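Local coordinates for protein chorismate synthase (Campylobacter jejuni, PDB 1SQ1) that probably catalyses the FMNH2-dependent loss of phosphate from 5-enolpyruvylshikimate-3-phosphate to give chorismate, the last step of the shikimate pathway, at residues G266-N271 and I280-N285; D224-K229 and G274-G279; F145-Q150 and T209-M214. All coordinates share one frame; numbering follows the deposited sequence.

Contact 1: residues G266-N271 and I280-N285; sequences GKFLSN and ISNGEN
F268 and N282 meet as ring against amide. The side-chain amide of N282 lies over one face of the phenyl ring, its plane turned only 24° from the ring plane, and ND2 comes within 3.3 Å of CE2 of F268. With CG of N282 held between its own backbone N and carbonyl carbon (chi1 70°), the amide can both lie on the ring and keep OD1 near the backbone ahead. The amide oxygen is used as well: OD1 of N282 accepts the backbone N of E284 at 2.8 Å, the bond that defines an Asx turn, with the donor standing above the plane of the amide carbonyl. Asparagine therefore serves twice here, bending its own chain with the oxygen while presenting a flat surface to the aromatic ring. The residue inside the turn, G283, has a phi of 108°, a backbone shape easily adopted by glycine. With no side chain there, the ammonium end of K267 can lie beside the backbone, NZ 3.5 Å from CA of G283.

K267 and E284 slide past one another in opposite directions. The methylenes of the lysine run beside the carboxylate of E284, and its charged NZ stays 4.5 Å from OE1 of E284, too far for a salt bridge, although the opposite charges probably still attract. The carbon part of E284 is used too: its CG lies 3.8 Å from CB of F268, while on N271 the amide oxygen OD1 approaches CB of E284 to 3.3 Å. Long residues with flexible, polar ends suit such a surface position.

The loop that follows helix 256-259 is thus laid against the turn leading from strand 280-281 toward strand 286-292. F268 also reaches L263 and L277, the latter on strand 276-277, and S270 ties the loop back to D261 by a side-chain hydrogen bond.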
loop_
_atom_site.group_PDB
_atom_site.type_symbol
_atom_site.label_atom_id
_atom_site.label_comp_id
_atom_site.label_asym_id
_atom_site.label_seq_id
_atom_site.Cartn_x
_atom_site.Cartn_y
_atom_site.Cartn_z
ATOM N N GLY A 266 33.514 17.797 -12.228
ATOM C CA GLY A 266 33.208 16.388 -12.405
ATOM C C GLY A 266 32.284 15.874 -11.309
ATOM O O GLY A 266 31.160 16.365 -11.148
ATOM N N LYS A 267 32.746 14.888 -10.544
ATOM C CA LYS A 267 31.906 14.344 -9.485
ATOM C C LYS A 267 31.991 15.197 -8.201
ATOM O O LYS A 267 32.489 16.335 -8.229
ATOM C CB LYS A 267 32.277 12.874 -9.208
ATOM C CG LYS A 267 31.086 11.858 -9.291
ATOM C CD LYS A 267 29.942 12.203 -8.298
ATOM C CE LYS A 267 28.888 11.069 -8.092
ATOM N NZ LYS A 267 28.193 10.496 -9.317
ATOM N N PHE A 268 31.486 14.656 -7.091
ATOM C CA PHE A 268 31.482 15.364 -5.808
ATOM C C PHE A 268 32.854 15.333 -5.159
ATOM O O PHE A 268 33.575 14.346 -5.284
ATOM C CB PHE A 268 30.445 14.739 -4.857
ATOM C CG PHE A 268 29.036 15.215 -5.095
ATOM C CD1 PHE A 268 28.671 16.524 -4.788
ATOM C CD2 PHE A 268 28.087 14.370 -5.660
ATOM C CE1 PHE A 268 27.386 16.990 -5.040
ATOM C CE2 PHE A 268 26.794 14.829 -5.917
ATOM C CZ PHE A 268 26.447 16.145 -5.605
ATOM N N LEU A 269 33.220 16.414 -4.479
ATOM C CA LEU A 269 34.517 16.462 -3.816
ATOM C C LEU A 269 34.506 15.617 -2.545
ATOM O O LEU A 269 35.074 14.519 -2.505
ATOM C CB LEU A 269 34.899 17.907 -3.486
ATOM C CG LEU A 269 35.554 18.708 -4.622
ATOM C CD1 LEU A 269 36.965 18.200 -4.870
ATOM C CD2 LEU A 269 34.720 18.602 -5.892
ATOM N N SER A 270 33.853 16.137 -1.511
ATOM C CA SER A 270 33.732 15.454 -0.223
ATOM C C SER A 270 32.469 14.592 -0.198
ATOM O O SER A 270 31.585 14.775 -1.029
ATOM C CB SER A 270 33.685 16.502 0.892
ATOM O OG SER A 270 32.876 17.608 0.499
ATOM N N ASN A 271 32.380 13.657 0.746
ATOM C CA ASN A 271 31.193 12.798 0.830
ATOM C C ASN A 271 30.562 12.814 2.218
ATOM O O ASN A 271 30.198 11.768 2.757
ATOM C CB ASN A 271 31.540 11.349 0.447
ATOM C CG ASN A 271 30.307 10.489 0.240
ATOM O OD1 ASN A 271 29.264 10.979 -0.186
ATOM N ND2 ASN A 271 30.428 9.197 0.517
ATOM N N ILE A 280 17.511 11.449 -2.205
ATOM C CA ILE A 280 17.805 10.686 -3.406
ATOM C C ILE A 280 19.320 10.540 -3.456
ATOM O O ILE A 280 20.043 11.439 -2.997
ATOM C CB ILE A 280 17.232 11.394 -4.679
ATOM C CG1 ILE A 280 18.030 12.645 -5.018
ATOM C CG2 ILE A 280 15.788 11.816 -4.428
ATOM C CD1 ILE A 280 19.164 12.396 -6.002
ATOM N N SER A 281 19.791 9.400 -3.970
ATOM C CA SER A 281 21.229 9.111 -4.068
ATOM C C SER A 281 21.875 10.035 -5.085
ATOM O O SER A 281 21.272 10.330 -6.115
ATOM C CB SER A 281 21.456 7.655 -4.479
ATOM O OG SER A 281 20.843 7.374 -5.718
ATOM N N ASN A 282 23.099 10.484 -4.800
ATOM C CA ASN A 282 23.814 11.405 -5.685
ATOM C C ASN A 282 24.947 10.762 -6.490
ATOM O O ASN A 282 25.680 11.454 -7.197
ATOM C CB ASN A 282 24.395 12.554 -4.866
ATOM C CG ASN A 282 25.542 12.111 -3.978
ATOM O OD1 ASN A 282 25.908 10.930 -3.954
ATOM N ND2 ASN A 282 26.123 13.057 -3.246
ATOM N N GLY A 283 25.101 9.447 -6.379
ATOM C CA GLY A 283 26.162 8.774 -7.103
ATOM C C GLY A 283 27.275 8.312 -6.179
ATOM O O GLY A 283 27.813 7.217 -6.338
ATOM N N GLU A 284 27.628 9.135 -5.197
ATOM C CA GLU A 284 28.689 8.763 -4.270
ATOM C C GLU A 284 28.374 7.479 -3.515
ATOM O O GLU A 284 27.231 7.037 -3.473
ATOM C CB GLU A 284 28.943 9.901 -3.289
ATOM C CG GLU A 284 29.521 11.127 -3.952
ATOM C CD GLU A 284 30.870 10.855 -4.606
ATOM O OE1 GLU A 284 30.966 10.933 -5.856
ATOM O OE2 GLU A 284 31.835 10.553 -3.866
ATOM N N ASN A 285 29.397 6.881 -2.919
ATOM C CA ASN A 285 29.220 5.651 -2.159
ATOM C C ASN A 285 28.217 5.895 -1.064
ATOM O O ASN A 285 27.901 7.044 -0.753
ATOM C CB ASN A 285 30.530 5.232 -1.522
ATOM C CG ASN A 285 31.580 4.901 -2.538
ATOM O OD1 ASN A 285 31.645 3.774 -3.025
ATOM N ND2 ASN A 285 32.403 5.886 -2.886
#

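Contact 2: residues D224-K229 and G274-G279; sequences DKLDSK and GGILGG. With SO4 (sulfate ion), chain B.
The start of helix 226-235 meets a glycine-rich hairpin turn here, and the link between them is a backbone hydrogen bond from N of L226 to O of G279, 2.8 Å long with an N-H...O angle of 159°. The first amides of a helix have no carbonyl of an earlier turn to pair with, and the hairpin supplies one. K225 occupies the N-cap position. Its CB lies 3.6 Å from CA of G279, and the extended chain continues past O of G278 to put NZ in a hydrogen bond with the carbonyl oxygen of G236 in the second subunit. A bare glycine lets the lysine methylenes lie close to the backbone.

Strands 276-277 and 280-281 form a tight antiparallel hairpin, and G278 and G279, both with positive phi (76° and 97°), fit the two central positions of a type I' turn, for which glycine is well suited. On the strand leading into the turn, I276 sends its CD1 to the first helical turn, where it lies 3.9 Å from CD2 of L226 and 3.8 Å from CB of D227. The leucine and isoleucine side chains cross at about a right angle; branched apolar chains suit this buried place, and L226 also packs on C343 of helix 325-346. The acid of D227 folds back over the helix start: OD2 accepts N of S228 at 2.7 Å, on the anti side but well out of the carboxylate plane, so another early amide is satisfied.

On the exposed side of the turn, N of G278 donates to O2 of a sulfate ion at 2.7 Å. The ion, probably from the crystallisation liquor, is also held by the backbone N of A239 in the second subunit, a residue predicted to bind FMN.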
loop_
_atom_site.group_PDB
_atom_site.type_symbol
_atom_site.label_atom_id
_atom_site.label_comp_id
_atom_site.label_asym_id
_atom_site.label_seq_id
_atom_site.Cartn_x
_atom_site.Cartn_y
_atom_site.Cartn_z
ATOM N N ASP A 224 9.340 8.537 0.749
ATOM C CA ASP A 224 9.889 7.219 0.446
ATOM C C ASP A 224 11.324 7.419 -0.026
ATOM O O ASP A 224 11.805 6.760 -0.950
ATOM C CB ASP A 224 9.056 6.473 -0.605
ATOM C CG ASP A 224 9.221 4.948 -0.504
ATOM O OD1 ASP A 224 9.619 4.468 0.584
ATOM O OD2 ASP A 224 8.935 4.233 -1.493
ATOM N N LYS A 225 11.986 8.356 0.651
ATOM C CA LYS A 225 13.365 8.732 0.397
ATOM C C LYS A 225 14.305 7.571 0.706
ATOM O O LYS A 225 14.030 6.748 1.579
ATOM C CB LYS A 225 13.712 9.940 1.267
ATOM C CG LYS A 225 12.780 11.134 1.074
ATOM C CD LYS A 225 13.290 12.321 1.872
ATOM C CE LYS A 225 12.673 13.627 1.413
ATOM N NZ LYS A 225 13.247 14.786 2.171
ATOM N N LEU A 226 15.420 7.509 -0.010
ATOM C CA LEU A 226 16.366 6.438 0.194
ATOM C C LEU A 226 16.882 6.370 1.633
ATOM O O LEU A 226 17.083 5.279 2.169
ATOM C CB LEU A 226 17.530 6.563 -0.782
ATOM C CG LEU A 226 18.505 5.400 -0.587
ATOM C CD1 LEU A 226 17.801 4.089 -0.896
ATOM C CD2 LEU A 226 19.719 5.591 -1.455
ATOM N N ASP A 227 17.109 7.511 2.275
ATOM C CA ASP A 227 17.582 7.446 3.660
ATOM C C ASP A 227 16.452 6.933 4.567
ATOM O O ASP A 227 16.687 6.077 5.426
ATOM C CB ASP A 227 18.126 8.806 4.134
ATOM C CG ASP A 227 17.254 9.955 3.722
ATOM O OD1 ASP A 227 17.644 11.118 3.947
ATOM O OD2 ASP A 227 16.174 9.693 3.163
ATOM N N SER A 228 15.231 7.432 4.366
ATOM C CA SER A 228 14.079 6.968 5.150
ATOM C C SER A 228 13.997 5.445 5.084
ATOM O O SER A 228 14.062 4.768 6.103
ATOM C CB SER A 228 12.762 7.531 4.607
ATOM O OG SER A 228 12.585 8.895 4.937
ATOM N N LYS A 229 13.841 4.915 3.877
ATOM C CA LYS A 229 13.742 3.481 3.686
ATOM C C LYS A 229 14.890 2.773 4.357
ATOM O O LYS A 229 14.706 1.744 4.981
ATOM C CB LYS A 229 13.762 3.136 2.200
ATOM C CG LYS A 229 12.521 3.497 1.425
ATOM C CD LYS A 229 12.775 3.359 -0.064
ATOM C CE LYS A 229 11.529 2.897 -0.783
ATOM N NZ LYS A 229 11.290 1.437 -0.562
ATOM N N GLY A 274 27.106 11.160 2.848
ATOM C CA GLY A 274 26.910 9.723 2.940
ATOM C C GLY A 274 26.380 9.097 1.660
ATOM O O GLY A 274 26.164 7.885 1.602
ATOM N N GLY A 275 26.166 9.920 0.631
ATOM C CA GLY A 275 25.682 9.421 -0.647
ATOM C C GLY A 275 24.213 9.673 -0.931
ATOM O O GLY A 275 23.633 9.097 -1.861
ATOM N N ILE A 276 23.616 10.560 -0.140
ATOM C CA ILE A 276 22.202 10.897 -0.258
ATOM C C ILE A 276 22.009 12.398 -0.051
ATOM O O ILE A 276 22.548 12.967 0.893
ATOM C CB ILE A 276 21.389 10.147 0.821
ATOM C CG1 ILE A 276 21.551 8.634 0.645
ATOM C CG2 ILE A 276 19.916 10.564 0.760
ATOM C CD1 ILE A 276 20.740 7.818 1.611
ATOM N N LEU A 277 21.246 13.035 -0.933
ATOM C CA LEU A 277 20.985 14.468 -0.828
ATOM C C LEU A 277 19.542 14.704 -1.211
ATOM O O LEU A 277 19.149 14.406 -2.335
ATOM C CB LEU A 277 21.874 15.256 -1.783
ATOM C CG LEU A 277 23.351 15.371 -1.420
ATOM C CD1 LEU A 277 24.176 15.632 -2.683
ATOM C CD2 LEU A 277 23.523 16.462 -0.371
ATOM N N GLY A 278 18.751 15.235 -0.285
ATOM C CA GLY A 278 17.350 15.470 -0.575
ATOM C C GLY A 278 16.542 14.187 -0.543
ATOM O O GLY A 278 15.365 14.179 -0.888
ATOM N N GLY A 279 17.174 13.091 -0.137
ATOM C CA GLY A 279 16.462 11.829 -0.076
ATOM C C GLY A 279 16.684 10.967 -1.289
ATOM O O GLY A 279 16.115 9.885 -1.411
HETATM S S SO4 B . 19.157 16.097 3.431
HETATM O O1 SO4 B . 18.705 17.381 2.852
HETATM O O2 SO4 B . 19.105 15.019 2.406
HETATM O O3 SO4 B . 20.546 16.224 3.917
HETATM O O4 SO4 B . 18.269 15.728 4.553
#

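Contact 3: residues F145-Q150 and T209-M214; sequences FDICVQ and TKVSGM
V149 and V211 face each other as a non-hydrogen-bonded antiparallel pair, their side chains side by side and pointing the same way. With CG1 anti to the backbone N in both (chi1 177° and -171°), CG1 of V211 is placed against CG2 of V149, 3.4 Å away. Two more carbon contacts extend this layer in either direction: CG2 of I147 lies 3.9 Å from CG1 of V211, and CG1 of V149 lies 3.8 Å from CG2 of T209. Beta-branched residues favour extended backbones and offer compact methyl groups, which suits them to this buried face.

The hydrogen-bonded pairs C148 with S212 and Q150 with K210 send their side chains to the other face of the sheet. That face is more open to solvent: C148 is exposed and its three neighbours partly so, though the longer chains of Q150 and K210 still lie against each other, and CB of C148 meets OG of S212 at 3.4 Å. Two backbone hydrogen bonds join each of these pairs. N of S212 reaches O of C148 at 2.8 Å, and N of Q150 reaches O of K210 at 2.9 Å.

Beyond the regular pairing both chains turn aside. D146, with positive phi, is the C-prime residue of a Schellman motif ending helix 128-143, and its O receives a CA-H contact from G213, whose CA is 3.5 Å away and whose own positive phi suits a glycine. Next to it, F145 makes an edge-to-face ring contact with Y359 of the third subunit.

Strand 148-156 thus joins strand 205-212, which bonds on its far side to strand 286-292. Helix 325-346 covers the valine face through R337 and L340, while helix 170-175 packs on Q150 and K210.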
loop_
_atom_site.group_PDB
_atom_site.type_symbol
_atom_site.label_atom_id
_atom_site.label_comp_id
_atom_site.label_asym_id
_atom_site.label_seq_id
_atom_site.Cartn_x
_atom_site.Cartn_y
_atom_site.Cartn_z
ATOM N N PHE A 145 23.588 -4.054 -12.283
ATOM C CA PHE A 145 23.856 -2.618 -12.411
ATOM C C PHE A 145 25.152 -2.272 -11.696
ATOM O O PHE A 145 25.481 -1.099 -11.486
ATOM C CB PHE A 145 22.716 -1.792 -11.812
ATOM C CG PHE A 145 21.453 -1.823 -12.623
ATOM C CD1 PHE A 145 21.035 -0.696 -13.321
ATOM C CD2 PHE A 145 20.685 -2.981 -12.699
ATOM C CE1 PHE A 145 19.878 -0.722 -14.083
ATOM C CE2 PHE A 145 19.531 -3.018 -13.456
ATOM C CZ PHE A 145 19.121 -1.888 -14.151
ATOM N N ASP A 146 25.881 -3.319 -11.334
ATOM C CA ASP A 146 27.149 -3.203 -10.624
ATOM C C ASP A 146 27.081 -2.358 -9.380
ATOM O O ASP A 146 27.913 -1.472 -9.157
ATOM C CB ASP A 146 28.261 -2.696 -11.543
ATOM C CG ASP A 146 28.929 -3.827 -12.297
ATOM O OD1 ASP A 146 29.305 -4.819 -11.620
ATOM O OD2 ASP A 146 29.082 -3.728 -13.542
ATOM N N ILE A 147 26.065 -2.651 -8.575
ATOM C CA ILE A 147 25.853 -1.976 -7.309
ATOM C C ILE A 147 26.281 -3.015 -6.278
ATOM O O ILE A 147 25.760 -4.134 -6.238
ATOM C CB ILE A 147 24.370 -1.580 -7.129
ATOM C CG1 ILE A 147 23.993 -0.541 -8.187
ATOM C CG2 ILE A 147 24.150 -0.995 -5.743
ATOM C CD1 ILE A 147 22.547 -0.076 -8.139
ATOM N N CYS A 148 27.257 -2.651 -5.462
ATOM C CA CYS A 148 27.761 -3.574 -4.469
ATOM C C CYS A 148 27.504 -3.077 -3.065
ATOM O O CYS A 148 27.775 -1.919 -2.746
ATOM C CB CYS A 148 29.254 -3.788 -4.680
ATOM S SG CYS A 148 29.911 -5.167 -3.753
ATOM N N VAL A 149 26.973 -3.964 -2.232
ATOM C CA VAL A 149 26.676 -3.638 -0.845
ATOM C C VAL A 149 27.459 -4.585 0.061
ATOM O O VAL A 149 27.340 -5.805 -0.053
ATOM C CB VAL A 149 25.159 -3.774 -0.549
ATOM C CG1 VAL A 149 24.885 -3.496 0.917
ATOM C CG2 VAL A 149 24.374 -2.796 -1.411
ATOM N N GLN A 150 28.267 -4.017 0.949
ATOM C CA GLN A 150 29.073 -4.804 1.875
ATOM C C GLN A 150 29.091 -4.138 3.241
ATOM O O GLN A 150 29.030 -2.912 3.334
ATOM C CB GLN A 150 30.497 -4.940 1.335
ATOM C CG GLN A 150 30.861 -3.875 0.302
ATOM C CD GLN A 150 32.208 -4.124 -0.351
ATOM O OE1 GLN A 150 32.624 -5.274 -0.531
ATOM N NE2 GLN A 150 32.890 -3.043 -0.730
ATOM N N THR A 209 28.036 -0.283 6.819
ATOM C CA THR A 209 27.576 -0.766 5.524
ATOM C C THR A 209 27.940 0.233 4.447
ATOM O O THR A 209 27.504 1.383 4.468
ATOM C CB THR A 209 26.065 -0.952 5.470
ATOM O OG1 THR A 209 25.639 -1.834 6.518
ATOM C CG2 THR A 209 25.686 -1.536 4.130
ATOM N N LYS A 210 28.750 -0.222 3.503
ATOM C CA LYS A 210 29.194 0.614 2.408
ATOM C C LYS A 210 28.603 0.104 1.108
ATOM O O LYS A 210 28.579 -1.103 0.861
ATOM C CB LYS A 210 30.721 0.601 2.339
ATOM C CG LYS A 210 31.306 1.193 1.073
ATOM C CD LYS A 210 32.701 1.715 1.336
ATOM C CE LYS A 210 33.635 1.453 0.174
ATOM N NZ LYS A 210 33.958 -0.003 0.077
ATOM N N VAL A 211 28.102 1.022 0.285
ATOM C CA VAL A 211 27.531 0.642 -0.997
ATOM C C VAL A 211 28.252 1.414 -2.095
ATOM O O VAL A 211 28.277 2.648 -2.081
ATOM C CB VAL A 211 26.024 0.948 -1.054
ATOM C CG1 VAL A 211 25.424 0.348 -2.308
ATOM C CG2 VAL A 211 25.333 0.399 0.179
ATOM N N SER A 212 28.848 0.681 -3.033
ATOM C CA SER A 212 29.593 1.276 -4.143
ATOM C C SER A 212 28.865 1.066 -5.464
ATOM O O SER A 212 27.942 0.250 -5.554
ATOM C CB SER A 212 30.971 0.638 -4.248
ATOM O OG SER A 212 30.827 -0.755 -4.474
ATOM N N GLY A 213 29.305 1.789 -6.491
ATOM C CA GLY A 213 28.686 1.681 -7.798
ATOM C C GLY A 213 27.268 2.193 -7.722
ATOM O O GLY A 213 26.358 1.654 -8.349
HETATM N N MSE A 214 27.073 3.243 -6.937
HETATM C CA MSE A 214 25.748 3.811 -6.771
HETATM C C MSE A 214 25.266 4.606 -7.975
HETATM O O MSE A 214 26.005 5.429 -8.518
HETATM C CB MSE A 214 25.718 4.697 -5.523
HETATM C CG MSE A 214 25.475 3.936 -4.228
HETATM SE SE MSE A 214 23.730 3.106 -4.238
HETATM C CE MSE A 214 22.672 4.722 -4.357
#

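Overall arrangement
Contact 1 lies at the surface, contact 2 is buried where subunits meet, and contact 3 is part of the main sheet with one face buried and the other partly open to solvent. Contacts 1 and 2 share the small hairpin: its strands 276-277 and 280-281 each enter one of them, and a probable backbone bond from N282 to G275 joins them. Selenomethionine M214, just past the strand of contact 3, packs against S281 and L226 and so brings all three together. The chemistry follows the place: an amide on a ring beside loosely paired opposite charges at the surface, a single backbone bond with glycines at a helix start, and repeated strand pairing over valines within.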